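Local coordinates for protein PfEMP1 variant 2 of strain MC (Plasmodium falciparum, PDB 3C64) that probably helps infected red cells adhere to host surface receptors such as CD36, this fragment being part of its cysteine-rich interdomain region (CIDR), at residues A[69-74]-A[136-141]; A[9-14]-A[132-137]; A[54-59]-A[150-155]; A[91-96]-A[124-129]. All coordinates share one frame; numbering follows the deposited sequence.

Contact 1. Residues A[69-74]-A[136-141]; sequences HFRKQK and GFVAEK
F70 and F137 show how an aromatic pair can fasten a loop to the end of a helix. Their rings meet in an offset edge-to-face arrangement, the edge of F137 directed at the face of F70, with centroids 5.8 Å apart and planes inclined at 62°. The leading atom is CE2 of F137, which lies 3.7 Å from F70 CB. The opposite face of F70 is backed by CD2 of the neighbouring H69 imidazole, so this ring is held on both sides.

Aliphatic packing extends the aromatic patch. With V138 CG1 anti to its own carbonyl carbon (chi1 -79°), this methyl reaches the helix backbone at R71 N, 3.6 Å away, and also rests 3.8 Å from F70 CB.

Charged side chains appear at the margin. R71 bends at chi3 and brings the edge of its guanidinium near V138 O, while extended, poorly ordered K74 runs toward A139. The patch joins the end of helix 47-72 to the loop after helix 130-136; farther along that loop, E140 hydrogen-bonds to T88 of the second subunit. Ring and methyl contacts of this kind imply attachment by shape and dispersion, with the cationic chains left toward solvent.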
# COMPACT_ATOMS: atom_id res chain seq x y z
N HIS A 69 -19.79 14.02 5.98
CA HIS A 69 -19.27 14.87 4.93
C HIS A 69 -18.85 14.09 3.69
O HIS A 69 -19.29 14.38 2.58
CB HIS A 69 -18.08 15.68 5.44
CG HIS A 69 -17.38 16.44 4.36
ND1 HIS A 69 -17.78 17.70 3.97
CD2 HIS A 69 -16.39 16.07 3.51
CE1 HIS A 69 -17.06 18.08 2.92
NE2 HIS A 69 -16.21 17.11 2.62
N PHE A 70 -18.00 13.09 3.88
CA PHE A 70 -17.53 12.29 2.76
C PHE A 70 -18.61 11.43 2.13
O PHE A 70 -18.55 11.12 0.93
CB PHE A 70 -16.28 11.50 3.16
CG PHE A 70 -15.06 12.36 3.30
CD1 PHE A 70 -14.63 12.79 4.55
CD2 PHE A 70 -14.39 12.81 2.17
CE1 PHE A 70 -13.54 13.66 4.67
CE2 PHE A 70 -13.31 13.68 2.28
CZ PHE A 70 -12.88 14.10 3.54
N ARG A 71 -19.62 11.09 2.91
CA ARG A 71 -20.73 10.29 2.40
C ARG A 71 -21.56 11.18 1.48
O ARG A 71 -22.01 10.74 0.42
CB ARG A 71 -21.58 9.78 3.55
CG ARG A 71 -22.21 8.43 3.31
CD ARG A 71 -23.25 8.11 4.37
NE ARG A 71 -22.76 8.28 5.74
CZ ARG A 71 -21.93 7.45 6.36
NH1 ARG A 71 -21.46 6.37 5.73
NH2 ARG A 71 -21.60 7.67 7.62
N LYS A 72 -21.70 12.45 1.85
CA LYS A 72 -22.46 13.42 1.06
C LYS A 72 -21.75 13.79 -0.23
O LYS A 72 -22.39 13.96 -1.27
CB LYS A 72 -22.72 14.69 1.88
CG LYS A 72 -23.50 14.46 3.15
CD LYS A 72 -23.93 15.78 3.79
CE LYS A 72 -24.72 15.54 5.06
NZ LYS A 72 -25.15 16.82 5.69
N GLN A 73 -20.42 13.91 -0.17
CA GLN A 73 -19.60 14.28 -1.32
C GLN A 73 -19.26 13.11 -2.25
O GLN A 73 -18.18 13.06 -2.84
CB GLN A 73 -18.27 14.89 -0.85
CG GLN A 73 -18.43 16.14 -0.01
CD GLN A 73 -19.14 17.26 -0.75
OE1 GLN A 73 -19.63 17.07 -1.86
NE2 GLN A 73 -19.22 18.44 -0.12
N LYS A 74 -20.18 12.16 -2.36
CA LYS A 74 -19.99 10.99 -3.21
C LYS A 74 -20.81 11.04 -4.51
O LYS A 74 -20.68 10.16 -5.36
CB LYS A 74 -20.34 9.71 -2.45
CG LYS A 74 -20.16 8.44 -3.27
CD LYS A 74 -20.53 7.21 -2.45
CE LYS A 74 -20.36 5.94 -3.26
NZ LYS A 74 -20.71 4.72 -2.48
N GLY A 136 -13.61 5.80 -0.73
CA GLY A 136 -14.19 4.50 -0.51
C GLY A 136 -14.46 4.08 0.94
O GLY A 136 -15.19 3.10 1.14
N PHE A 137 -13.93 4.77 1.95
CA PHE A 137 -14.17 4.33 3.33
C PHE A 137 -15.61 4.47 3.77
O PHE A 137 -16.06 3.82 4.72
CB PHE A 137 -13.27 5.04 4.31
CG PHE A 137 -13.67 6.43 4.74
CD1 PHE A 137 -14.00 6.70 6.06
CD2 PHE A 137 -13.69 7.47 3.81
CE1 PHE A 137 -14.34 7.99 6.46
CE2 PHE A 137 -14.00 8.77 4.22
CZ PHE A 137 -14.32 9.03 5.55
N VAL A 138 -16.36 5.32 3.07
CA VAL A 138 -17.76 5.57 3.40
C VAL A 138 -18.69 4.43 3.00
O VAL A 138 -19.82 4.35 3.48
CB VAL A 138 -18.26 6.91 2.81
CG1 VAL A 138 -17.78 8.06 3.69
CG2 VAL A 138 -17.76 7.10 1.39
N ALA A 139 -18.22 3.55 2.12
CA ALA A 139 -19.00 2.39 1.69
C ALA A 139 -18.78 1.25 2.67
O ALA A 139 -19.48 0.24 2.62
CB ALA A 139 -18.61 1.97 0.27
N GLU A 140 -17.80 1.41 3.55
CA GLU A 140 -17.47 0.39 4.53
C GLU A 140 -18.40 0.41 5.73
O GLU A 140 -18.84 1.46 6.18
CB GLU A 140 -16.02 0.51 4.99
CG GLU A 140 -14.98 0.29 3.89
CD GLU A 140 -15.09 -1.07 3.21
OE1 GLU A 140 -14.82 -1.13 1.99
OE2 GLU A 140 -15.45 -2.06 3.89
N LYS A 141 -18.65 -0.78 6.24
CA LYS A 141 -19.50 -1.01 7.38
C LYS A 141 -18.80 -0.52 8.66
O LYS A 141 -19.36 0.23 9.44
CB LYS A 141 -19.76 -2.52 7.48
CG LYS A 141 -20.89 -2.95 8.37
CD LYS A 141 -20.80 -4.44 8.66
CE LYS A 141 -20.45 -5.22 7.41
NZ LYS A 141 -20.37 -6.67 7.68

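Contact 2. Residues A[9-14]-A[132-137]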
# COMPACT_ATOMS: atom_id res chain seq x y z
N ALA A 9 -7.16 17.36 2.98
CA ALA A 9 -5.99 17.70 3.78
C ALA A 9 -6.34 17.62 5.26
O ALA A 9 -5.56 17.14 6.08
CB ALA A 9 -5.50 19.09 3.42
N PHE A 10 -7.54 18.09 5.60
CA PHE A 10 -8.02 18.08 6.96
C PHE A 10 -8.24 16.66 7.54
O PHE A 10 -7.95 16.40 8.71
CB PHE A 10 -9.32 18.88 7.04
CG PHE A 10 -10.11 18.63 8.29
CD1 PHE A 10 -9.78 19.26 9.47
CD2 PHE A 10 -11.15 17.71 8.28
CE1 PHE A 10 -10.47 18.97 10.63
CE2 PHE A 10 -11.84 17.41 9.44
CZ PHE A 10 -11.50 18.04 10.61
N PHE A 11 -8.80 15.78 6.72
CA PHE A 11 -9.07 14.40 7.11
C PHE A 11 -7.82 13.72 7.65
O PHE A 11 -7.84 13.14 8.74
CB PHE A 11 -9.60 13.62 5.91
CG PHE A 11 -9.67 12.13 6.13
CD1 PHE A 11 -10.78 11.55 6.74
CD2 PHE A 11 -8.61 11.32 5.76
CE1 PHE A 11 -10.83 10.18 6.97
CE2 PHE A 11 -8.64 9.94 5.98
CZ PHE A 11 -9.76 9.37 6.59
N TRP A 12 -6.75 13.77 6.87
CA TRP A 12 -5.50 13.14 7.25
C TRP A 12 -4.90 13.77 8.49
O TRP A 12 -4.32 13.08 9.32
CB TRP A 12 -4.54 13.16 6.07
CG TRP A 12 -5.08 12.35 4.95
CD1 TRP A 12 -5.71 12.82 3.83
CD2 TRP A 12 -5.14 10.93 4.88
NE1 TRP A 12 -6.18 11.77 3.08
CE2 TRP A 12 -5.84 10.60 3.71
CE3 TRP A 12 -4.69 9.90 5.71
CZ2 TRP A 12 -6.10 9.28 3.34
CZ3 TRP A 12 -4.94 8.60 5.35
CH2 TRP A 12 -5.64 8.30 4.18
N MET A 13 -5.06 15.08 8.62
CA MET A 13 -4.57 15.78 9.81
C MET A 13 -5.34 15.27 11.03
O MET A 13 -4.75 14.90 12.02
CB MET A 13 -4.75 17.29 9.64
CG MET A 13 -4.41 18.11 10.86
SD MET A 13 -4.50 19.88 10.58
CE MET A 13 -6.03 20.28 11.42
N TRP A 14 -6.67 15.26 10.93
CA TRP A 14 -7.53 14.79 12.01
C TRP A 14 -7.25 13.34 12.41
O TRP A 14 -7.14 13.04 13.60
CB TRP A 14 -9.00 14.92 11.61
CG TRP A 14 -9.96 14.63 12.73
CD1 TRP A 14 -10.60 15.54 13.51
CD2 TRP A 14 -10.42 13.33 13.17
NE1 TRP A 14 -11.43 14.92 14.40
CE2 TRP A 14 -11.34 13.56 14.22
CE3 TRP A 14 -10.14 12.01 12.79
CZ2 TRP A 14 -12.00 12.51 14.88
CZ3 TRP A 14 -10.78 10.97 13.45
CH2 TRP A 14 -11.70 11.23 14.49
N LEU A 132 -8.26 7.60 -2.77
CA LEU A 132 -8.93 6.31 -2.81
C LEU A 132 -9.54 5.94 -1.47
O LEU A 132 -10.54 5.23 -1.42
CB LEU A 132 -7.99 5.19 -3.28
CG LEU A 132 -7.59 5.27 -4.76
CD1 LEU A 132 -6.57 4.18 -5.10
CD2 LEU A 132 -8.85 5.16 -5.62
N TYR A 133 -8.93 6.41 -0.39
CA TYR A 133 -9.46 6.09 0.92
C TYR A 133 -10.67 6.96 1.24
O TYR A 133 -11.74 6.45 1.60
CB TYR A 133 -8.38 6.22 2.03
CG TYR A 133 -8.99 5.84 3.36
CD1 TYR A 133 -8.86 4.54 3.84
CD2 TYR A 133 -9.71 6.75 4.13
CE1 TYR A 133 -9.44 4.16 5.04
CE2 TYR A 133 -10.33 6.37 5.31
CZ TYR A 133 -10.19 5.07 5.77
OH TYR A 133 -10.80 4.68 6.95
N THR A 134 -10.52 8.27 1.09
CA THR A 134 -11.60 9.20 1.39
C THR A 134 -12.81 9.00 0.48
O THR A 134 -13.93 9.40 0.81
CB THR A 134 -11.10 10.65 1.39
OG1 THR A 134 -10.42 10.91 0.15
CG2 THR A 134 -10.14 10.88 2.55
N LYS A 135 -12.58 8.36 -0.67
CA LYS A 135 -13.67 8.10 -1.60
C LYS A 135 -14.36 6.77 -1.28
O LYS A 135 -15.57 6.63 -1.50
CB LYS A 135 -13.15 8.09 -3.04
CG LYS A 135 -14.22 7.82 -4.08
CD LYS A 135 -13.64 7.82 -5.49
CE LYS A 135 -14.71 7.55 -6.53
NZ LYS A 135 -14.15 7.55 -7.91
N GLY A 136 -13.61 5.80 -0.73
CA GLY A 136 -14.19 4.50 -0.51
C GLY A 136 -14.46 4.08 0.94
O GLY A 136 -15.19 3.10 1.14
N PHE A 137 -13.93 4.77 1.95
CA PHE A 137 -14.17 4.33 3.33
C PHE A 137 -15.61 4.47 3.77
O PHE A 137 -16.06 3.82 4.72
CB PHE A 137 -13.27 5.04 4.31
CG PHE A 137 -13.67 6.43 4.74
CD1 PHE A 137 -14.00 6.70 6.06
CD2 PHE A 137 -13.69 7.47 3.81
CE1 PHE A 137 -14.34 7.99 6.46
CE2 PHE A 137 -14.00 8.77 4.22
CZ PHE A 137 -14.32 9.03 5.55
O HOH W 1 -7.67 12.19 0.69
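F11 meets Y133, T134 and F137 at the centre of an aromatic cluster that W12 completes, where helix 7-28 of the three-helix bundle passes short helix 130-136 almost at a right angle (93°, segment axes 11.3 Å apart). Such spacing leaves room for large side chains between the backbones. F11, with its ring anti to the backbone nitrogen, is the main projection, and three residues of helix 130-136 and its end make the hollow that receives it.

One wall of the hollow is a methyl: T134 CG2 lies over the F11 face, 3.8 Å from the ring centroid and 21° off the normal, a CH-pi contact. At the end of the ring stands Y133, rim to rim with F11, the planes 34° apart and F11 CZ only 3.3 Å from Y133 CE2. F137 closes another part of the rim obliquely, its CZ lying 3.9 Å from F11 CE1.

W12 widens the bump by placing its six-membered ring edge against the base of Y133, CZ2 being 4.0 Å from Y133 CB. Beyond these segments, F11 also touches W63 and I66 of helix 47-72, and L95 of the second subunit packs on both W12 and Y133. Between the helices one water bridges the polar margin: it accepts a hydrogen bond from W12 NE1 at 2.8 Å and lies 3.1 Å from T134 OG1.

Contact 3. Residues A[54-59]-A[150-155]; sequences KWVEQK and QHEQKE
An antiparallel helix pair brings V56 of helix 47-72 against E152 and Q153 of helix 144-162; the segment axes approach to 9.6 Å at 159° between their directions. Both branches of the valine fork, V56 CG1 and CG2, face E152 CB, each 3.6 Å away, and CG1 also nears the backbone nitrogen of Q153.

E152 bends at chi2 (-66°), turning its carboxylate toward W55. OE1 comes to 3.5 Å from W55 CZ3, at the indole edge and near its plane, where the ring hydrogens offer a weakly positive rim; the carboxylate plane stands 74° to the ring. The same OE1 is hydrogen-bonded to S22 OG of helix 7-28, so the third helix of the bundle shares in positioning the acid. W55 likewise leans on W25 and M18 of that helix, completing the three-helix arrangement, and the C49-C159 disulfide ties the two antiparallel helices covalently.

On the other flank the pairing is less favourable. E57 OE2 lies 3.1 Å from Q153 OE1, two acceptors as modelled and not a hydrogen bond, while the amide nitrogen of Q153 makes a weak hydrogen bond to D157 OD2.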
# COMPACT_ATOMS: atom_id res chain seq x y z
N LYS A 54 -14.98 12.21 27.93
CA LYS A 54 -15.48 13.40 27.23
C LYS A 54 -14.79 13.60 25.90
O LYS A 54 -15.41 14.01 24.92
CB LYS A 54 -15.33 14.69 28.10
CG LYS A 54 -16.14 15.88 27.60
CD LYS A 54 -15.73 17.20 28.27
CE LYS A 54 -16.41 18.39 27.61
NZ LYS A 54 -16.20 19.65 28.39
N TRP A 55 -13.50 13.32 25.88
CA TRP A 55 -12.70 13.45 24.68
C TRP A 55 -13.07 12.38 23.66
O TRP A 55 -13.15 12.66 22.47
CB TRP A 55 -11.22 13.36 25.05
CG TRP A 55 -10.31 13.39 23.88
CD1 TRP A 55 -9.81 14.50 23.25
CD2 TRP A 55 -9.78 12.26 23.18
NE1 TRP A 55 -9.02 14.13 22.19
CE2 TRP A 55 -8.98 12.76 22.13
CE3 TRP A 55 -9.91 10.88 23.34
CZ2 TRP A 55 -8.32 11.92 21.23
CZ3 TRP A 55 -9.25 10.04 22.45
CH2 TRP A 55 -8.46 10.56 21.41
N VAL A 56 -13.28 11.16 24.13
CA VAL A 56 -13.67 10.08 23.23
C VAL A 56 -15.03 10.41 22.61
O VAL A 56 -15.26 10.18 21.43
CB VAL A 56 -13.73 8.73 23.96
CG1 VAL A 56 -14.20 7.64 23.02
CG2 VAL A 56 -12.36 8.39 24.53
N GLU A 57 -15.92 10.99 23.42
CA GLU A 57 -17.24 11.39 22.94
C GLU A 57 -17.08 12.47 21.87
O GLU A 57 -17.67 12.39 20.80
CB GLU A 57 -18.12 11.84 24.10
CG GLU A 57 -18.64 10.71 24.97
CD GLU A 57 -19.37 9.65 24.16
OE1 GLU A 57 -19.85 9.97 23.05
OE2 GLU A 57 -19.45 8.50 24.63
N GLN A 58 -16.22 13.45 22.15
CA GLN A 58 -15.94 14.56 21.24
C GLN A 58 -15.44 14.01 19.89
O GLN A 58 -15.98 14.34 18.84
CB GLN A 58 -14.86 15.48 21.85
CG GLN A 58 -14.55 16.76 21.07
CD GLN A 58 -13.21 17.40 21.48
OE1 GLN A 58 -12.94 17.59 22.67
NE2 GLN A 58 -12.36 17.71 20.49
N LYS A 59 -14.42 13.16 19.95
CA LYS A 59 -13.85 12.57 18.74
C LYS A 59 -14.85 11.70 17.99
O LYS A 59 -14.83 11.67 16.77
CB LYS A 59 -12.57 11.79 19.07
CG LYS A 59 -11.29 12.56 18.77
CD LYS A 59 -11.19 13.86 19.55
CE LYS A 59 -9.96 14.68 19.14
NZ LYS A 59 -10.08 15.31 17.80
N GLN A 150 -14.43 2.75 19.58
CA GLN A 150 -15.15 1.80 20.42
C GLN A 150 -14.21 1.31 21.52
O GLN A 150 -14.59 1.26 22.68
CB GLN A 150 -15.63 0.60 19.61
CG GLN A 150 -16.76 0.92 18.66
CD GLN A 150 -16.99 -0.19 17.65
OE1 GLN A 150 -16.81 -1.37 17.97
NE2 GLN A 150 -17.37 0.19 16.43
N HIS A 151 -12.99 0.98 21.13
CA HIS A 151 -12.00 0.52 22.09
C HIS A 151 -11.74 1.61 23.12
O HIS A 151 -11.58 1.31 24.29
CB HIS A 151 -10.69 0.13 21.41
CG HIS A 151 -9.65 -0.35 22.36
ND1 HIS A 151 -9.71 -1.58 22.98
CD2 HIS A 151 -8.54 0.27 22.86
CE1 HIS A 151 -8.71 -1.70 23.82
NE2 HIS A 151 -7.98 -0.60 23.77
N GLU A 152 -11.69 2.87 22.67
CA GLU A 152 -11.47 4.01 23.57
C GLU A 152 -12.61 4.04 24.58
O GLU A 152 -12.39 4.11 25.79
CB GLU A 152 -11.48 5.34 22.80
CG GLU A 152 -10.43 5.49 21.69
CD GLU A 152 -9.02 5.53 22.22
OE1 GLU A 152 -8.47 6.62 22.42
OE2 GLU A 152 -8.46 4.43 22.44
N GLN A 153 -13.84 3.98 24.07
CA GLN A 153 -15.02 4.01 24.90
C GLN A 153 -14.99 2.92 25.96
O GLN A 153 -15.23 3.16 27.15
CB GLN A 153 -16.29 3.88 24.05
CG GLN A 153 -17.58 4.16 24.80
CD GLN A 153 -17.49 5.36 25.73
OE1 GLN A 153 -17.14 6.47 25.30
NE2 GLN A 153 -17.80 5.14 26.99
N LYS A 154 -14.69 1.69 25.55
CA LYS A 154 -14.61 0.54 26.46
C LYS A 154 -13.51 0.74 27.50
O LYS A 154 -13.60 0.22 28.61
CB LYS A 154 -14.38 -0.75 25.68
CG LYS A 154 -15.48 -1.07 24.68
CD LYS A 154 -15.32 -2.48 24.12
CE LYS A 154 -16.42 -2.80 23.11
NZ LYS A 154 -16.27 -4.18 22.56
N GLU A 155 -12.49 1.51 27.14
CA GLU A 155 -11.38 1.82 28.04
C GLU A 155 -11.86 2.80 29.09
O GLU A 155 -11.55 2.65 30.27
CB GLU A 155 -10.23 2.47 27.27
CG GLU A 155 -9.52 1.58 26.29
CD GLU A 155 -8.68 0.54 26.98
OE1 GLU A 155 -9.24 -0.52 27.36
OE2 GLU A 155 -7.46 0.78 27.15

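Contact 4. Residues A[91-96]-A[124-129]; sequences MKDLLL and IDFAAL
D93 points from helix 81-102 straight into segment 124-129, where a phenyl face, a peptide N-H and a methyl surround it. Its stem runs over the F126 ring: the carboxylate carbon CG lies above one face, and CB is 3.7 Å from F126 CE2. The two carboxylate oxygens then take different surroundings. OD1 accepts a hydrogen bond from D125 N, 3.2 Å long and nearly straight at 168°, yet the donor arrives from above the carboxylate plane, 52° out of it. OD2 is close to two poor partners, L129 CD1 at 3.4 Å and D125 O at 3.1 Å; the latter is another acceptor and makes no bond. L129 approaches D93 from the opposing direction.

This is a helix-to-loop contact outside the three-helix bundle: the chain returning from helix 106-118 lies along helix 81-102 before entering helix 130-136. A buried carboxylate near a carbonyl may well have a raised pKa, although D125 N should offset some of that cost.

About one helical turn onward, L96 and I124 add an apolar flank. I124 CG1, anti to its carbonyl carbon (chi1 -58°), meets L96 CB at 3.7 Å, and CD1 of I124 continues toward the L96 backbone. F126 also belongs to the subunit interface: its ring stacks on F126 of the second subunit and packs on E97 of that subunit.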
# COMPACT_ATOMS: atom_id res chain seq x y z
N MET A 91 -1.70 0.01 -8.74
CA MET A 91 -1.10 -1.21 -9.28
C MET A 91 0.41 -1.20 -9.07
O MET A 91 0.98 -2.14 -8.51
CB MET A 91 -1.43 -1.39 -10.77
CG MET A 91 -2.89 -1.69 -11.09
SD MET A 91 -3.49 -3.21 -10.30
CE MET A 91 -4.66 -2.56 -9.13
N LYS A 92 1.06 -0.12 -9.49
CA LYS A 92 2.50 0.01 -9.33
C LYS A 92 2.92 -0.09 -7.86
O LYS A 92 3.84 -0.84 -7.52
CB LYS A 92 2.96 1.34 -9.91
CG LYS A 92 4.35 1.75 -9.51
CD LYS A 92 4.64 3.11 -10.08
CE LYS A 92 5.76 3.77 -9.34
NZ LYS A 92 6.17 5.02 -10.04
N ASP A 93 2.22 0.63 -6.98
CA ASP A 93 2.52 0.60 -5.54
C ASP A 93 2.31 -0.78 -4.92
O ASP A 93 3.11 -1.21 -4.09
CB ASP A 93 1.70 1.64 -4.79
CG ASP A 93 2.13 3.06 -5.09
OD1 ASP A 93 3.31 3.27 -5.47
OD2 ASP A 93 1.30 3.98 -4.94
N LEU A 94 1.24 -1.46 -5.30
CA LEU A 94 0.96 -2.78 -4.76
C LEU A 94 2.02 -3.79 -5.17
O LEU A 94 2.45 -4.58 -4.34
CB LEU A 94 -0.42 -3.28 -5.17
CG LEU A 94 -1.60 -2.69 -4.40
CD1 LEU A 94 -2.87 -3.39 -4.82
CD2 LEU A 94 -1.38 -2.85 -2.90
N LEU A 95 2.46 -3.74 -6.43
CA LEU A 95 3.48 -4.66 -6.94
C LEU A 95 4.76 -4.50 -6.12
O LEU A 95 5.21 -5.45 -5.48
CB LEU A 95 3.81 -4.33 -8.40
CG LEU A 95 4.37 -5.37 -9.40
CD1 LEU A 95 5.43 -4.69 -10.26
CD2 LEU A 95 4.97 -6.58 -8.72
N LEU A 96 5.32 -3.30 -6.17
CA LEU A 96 6.54 -2.94 -5.47
C LEU A 96 6.51 -3.15 -3.97
O LEU A 96 7.50 -3.59 -3.38
CB LEU A 96 6.87 -1.48 -5.77
CG LEU A 96 7.71 -1.19 -7.02
CD1 LEU A 96 7.52 -2.24 -8.10
CD2 LEU A 96 7.37 0.21 -7.55
N ILE A 124 7.79 3.67 -4.46
CA ILE A 124 6.47 3.59 -3.83
C ILE A 124 6.03 4.95 -3.23
O ILE A 124 6.81 5.63 -2.56
CB ILE A 124 6.46 2.55 -2.71
CG1 ILE A 124 6.84 1.18 -3.26
CG2 ILE A 124 5.11 2.51 -2.04
CD1 ILE A 124 7.34 0.21 -2.20
N ASP A 125 4.79 5.32 -3.49
CA ASP A 125 4.24 6.57 -2.98
C ASP A 125 2.74 6.40 -2.72
O ASP A 125 1.92 6.66 -3.59
CB ASP A 125 4.49 7.72 -3.98
CG ASP A 125 3.94 9.06 -3.49
OD1 ASP A 125 3.93 9.30 -2.26
OD2 ASP A 125 3.52 9.88 -4.34
N PHE A 126 2.41 5.95 -1.52
CA PHE A 126 1.02 5.75 -1.16
C PHE A 126 0.25 7.03 -0.91
O PHE A 126 -0.94 7.10 -1.19
CB PHE A 126 0.90 4.81 0.03
CG PHE A 126 1.07 3.39 -0.34
CD1 PHE A 126 2.22 2.70 0.02
CD2 PHE A 126 0.08 2.73 -1.07
CE1 PHE A 126 2.38 1.36 -0.36
CE2 PHE A 126 0.24 1.41 -1.45
CZ PHE A 126 1.39 0.72 -1.09
N ALA A 127 0.94 8.05 -0.41
CA ALA A 127 0.29 9.32 -0.13
C ALA A 127 -0.53 9.80 -1.33
O ALA A 127 -1.66 10.27 -1.17
CB ALA A 127 1.32 10.36 0.25
N ALA A 128 -0.01 9.59 -2.53
CA ALA A 128 -0.69 10.01 -3.76
C ALA A 128 -2.03 9.29 -3.97
O ALA A 128 -2.86 9.74 -4.76
CB ALA A 128 0.22 9.81 -4.97
N LEU A 129 -2.23 8.19 -3.26
CA LEU A 129 -3.46 7.40 -3.36
C LEU A 129 -4.48 7.78 -2.28
O LEU A 129 -5.49 7.08 -2.11
CB LEU A 129 -3.14 5.91 -3.23
CG LEU A 129 -2.16 5.30 -4.24
CD1 LEU A 129 -1.97 3.82 -3.97
CD2 LEU A 129 -2.67 5.52 -5.65

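Burial alone does not set the chemistry: contacts 2 and 4 are both buried, the first aromatic, the second built round a carboxylate, while contacts 1 and 3 are partly buried. Contact 2, about 7 Å from the chain centre, shares F137 with contact 1, which grades into charged, exposed chains. Contact 3 draws on helix 47-72, as contact 1 does, yet at an earlier part of it, where valine packing is flanked by acids and an amide; W14 of 9-14 reaches K59 between contacts 2 and 3. Contact 4 lies about 33 Å from contact 3 between centres, on the opposite side of the chain's centre, and alone has a clear direct hydrogen bond between its segments. All four also reach the second subunit.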